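Local coordinates for Pbp related beta-lactamase (Pyrococcus abyssi, PDB 2QMI), which probably acts as a self-compartmentalizing serine peptidase of the penicillin-binding protein and beta-lactamase family, working as an octamer, at residues M70-E74 against I258-Y263. Residues are numbered along the deposited sequence.
Sequences MKLVE and IVSKEY
Both carboxylate oxygens of Glu74 are taken up by a single residue, Ser260: its backbone N donates to Glu74 OE1 at 3.0 Å (N-H...O angle 159°) and its OG to Glu74 OE2 at 2.6 Å. Ser260 occupies the N-cap position of helix 261-267, but its OG is spent on Glu74 and makes no capping bond; the bidentate pair ties the start of that helix to the last turn of helix 61-74 in the beta-lactamase-like domain. Helix 61-74 begins just after Ser59 and includes Lys62, probably the SxxK pair of this family; the contact lies at its opposite end. Residues 70-74 are helical throughout, whereas 258-260 are non-helical, Val259 and Ser260 being extended (psi near 160°), before the chain turns into the helix. In register, the CA of Lys71 lies nearest that of Val259 (5.7 Å), and the CA of Met70 nearest that of Tyr263 (6.4 Å). Glu74 is nearly extended (chi1 and chi2 t), and its CB makes a CH-pi contact over the Tyr263 ring, 3.9 Å from the centroid. Met70 (chi1 and chi2 m) sets its sulfur at the ring edge, a Met-aromatic contact 5.2 Å from the centroid. Lys71 runs its aliphatic part past Ile258, CD to CG2 4.0 Å, and directs NZ to a salt bridge with Glu75. Val259 packs its CG1 against helix 61-74, 3.7 Å from Lys71 CA and 4.2 Å from Met70 CB.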
# COMPACT_ATOMS: atom_id res chain seq x y z
N MET A 70 53.12 -19.30 -18.98
CA MET A 70 54.49 -18.91 -19.34
C MET A 70 55.46 -20.03 -18.99
O MET A 70 56.38 -20.33 -19.74
CB MET A 70 54.91 -17.64 -18.59
CG MET A 70 54.17 -16.36 -18.98
SD MET A 70 54.47 -15.80 -20.68
CE MET A 70 53.07 -16.51 -21.51
N LYS A 71 55.24 -20.65 -17.83
CA LYS A 71 56.10 -21.73 -17.37
C LYS A 71 56.07 -22.89 -18.35
O LYS A 71 57.12 -23.33 -18.85
CB LYS A 71 55.64 -22.20 -15.99
CG LYS A 71 56.68 -23.05 -15.26
CD LYS A 71 56.32 -23.20 -13.79
CE LYS A 71 57.38 -24.01 -13.06
NZ LYS A 71 57.51 -25.36 -13.65
N LEU A 72 54.87 -23.38 -18.64
CA LEU A 72 54.71 -24.50 -19.56
C LEU A 72 55.30 -24.19 -20.94
O LEU A 72 55.79 -25.09 -21.62
CB LEU A 72 53.23 -24.87 -19.69
CG LEU A 72 52.57 -25.34 -18.39
CD1 LEU A 72 51.07 -25.47 -18.59
CD2 LEU A 72 53.18 -26.67 -17.95
N VAL A 73 55.26 -22.92 -21.35
CA VAL A 73 55.82 -22.52 -22.64
C VAL A 73 57.35 -22.59 -22.58
O VAL A 73 58.01 -23.12 -23.48
CB VAL A 73 55.38 -21.10 -23.02
CG1 VAL A 73 56.02 -20.67 -24.33
CG2 VAL A 73 53.86 -21.06 -23.14
N GLU A 74 57.90 -22.04 -21.50
CA GLU A 74 59.33 -22.04 -21.29
C GLU A 74 59.88 -23.45 -21.21
O GLU A 74 61.03 -23.70 -21.55
CB GLU A 74 59.66 -21.29 -20.01
CG GLU A 74 61.03 -21.56 -19.48
CD GLU A 74 61.54 -20.42 -18.64
OE1 GLU A 74 60.77 -19.94 -17.77
OE2 GLU A 74 62.70 -20.01 -18.85
N ILE A 258 60.12 -19.02 -10.77
CA ILE A 258 59.02 -19.64 -11.53
C ILE A 258 59.28 -19.68 -13.03
O ILE A 258 59.05 -20.70 -13.68
CB ILE A 258 57.68 -18.88 -11.28
CG1 ILE A 258 57.55 -18.49 -9.81
CG2 ILE A 258 56.48 -19.76 -11.70
CD1 ILE A 258 57.67 -19.65 -8.85
N VAL A 259 59.74 -18.56 -13.57
CA VAL A 259 60.06 -18.44 -14.99
C VAL A 259 61.20 -17.45 -15.17
O VAL A 259 61.48 -16.65 -14.27
CB VAL A 259 58.85 -17.91 -15.82
CG1 VAL A 259 57.66 -18.85 -15.69
CG2 VAL A 259 58.48 -16.50 -15.38
N SER A 260 61.84 -17.49 -16.33
CA SER A 260 62.93 -16.57 -16.65
C SER A 260 62.35 -15.16 -16.82
O SER A 260 61.17 -14.99 -17.12
CB SER A 260 63.63 -16.99 -17.95
OG SER A 260 64.28 -18.24 -17.79
N LYS A 261 63.20 -14.17 -16.62
CA LYS A 261 62.82 -12.77 -16.72
C LYS A 261 62.27 -12.40 -18.09
O LYS A 261 61.45 -11.49 -18.21
CB LYS A 261 64.03 -11.88 -16.40
CG LYS A 261 65.30 -12.28 -17.15
CD LYS A 261 66.52 -11.57 -16.58
CE LYS A 261 67.82 -12.25 -17.04
NZ LYS A 261 67.96 -12.22 -18.52
N GLU A 262 62.73 -13.11 -19.11
CA GLU A 262 62.26 -12.84 -20.47
C GLU A 262 60.75 -13.06 -20.53
O GLU A 262 60.05 -12.41 -21.30
CB GLU A 262 62.95 -13.77 -21.47
CG GLU A 262 64.45 -13.49 -21.70
CD GLU A 262 65.27 -13.46 -20.41
OE1 GLU A 262 65.08 -14.35 -19.54
OE2 GLU A 262 66.12 -12.55 -20.28
N TYR A 263 60.24 -13.97 -19.70
CA TYR A 263 58.81 -14.26 -19.69
C TYR A 263 58.02 -13.22 -18.91
O TYR A 263 56.94 -12.80 -19.35
CB TYR A 263 58.57 -15.67 -19.14
CG TYR A 263 58.95 -16.71 -20.17
CD1 TYR A 263 58.08 -17.04 -21.20
CD2 TYR A 263 60.24 -17.27 -20.19
CE1 TYR A 263 58.47 -17.88 -22.24
CE2 TYR A 263 60.64 -18.11 -21.23
CZ TYR A 263 59.74 -18.41 -22.25
OH TYR A 263 60.12 -19.22 -23.29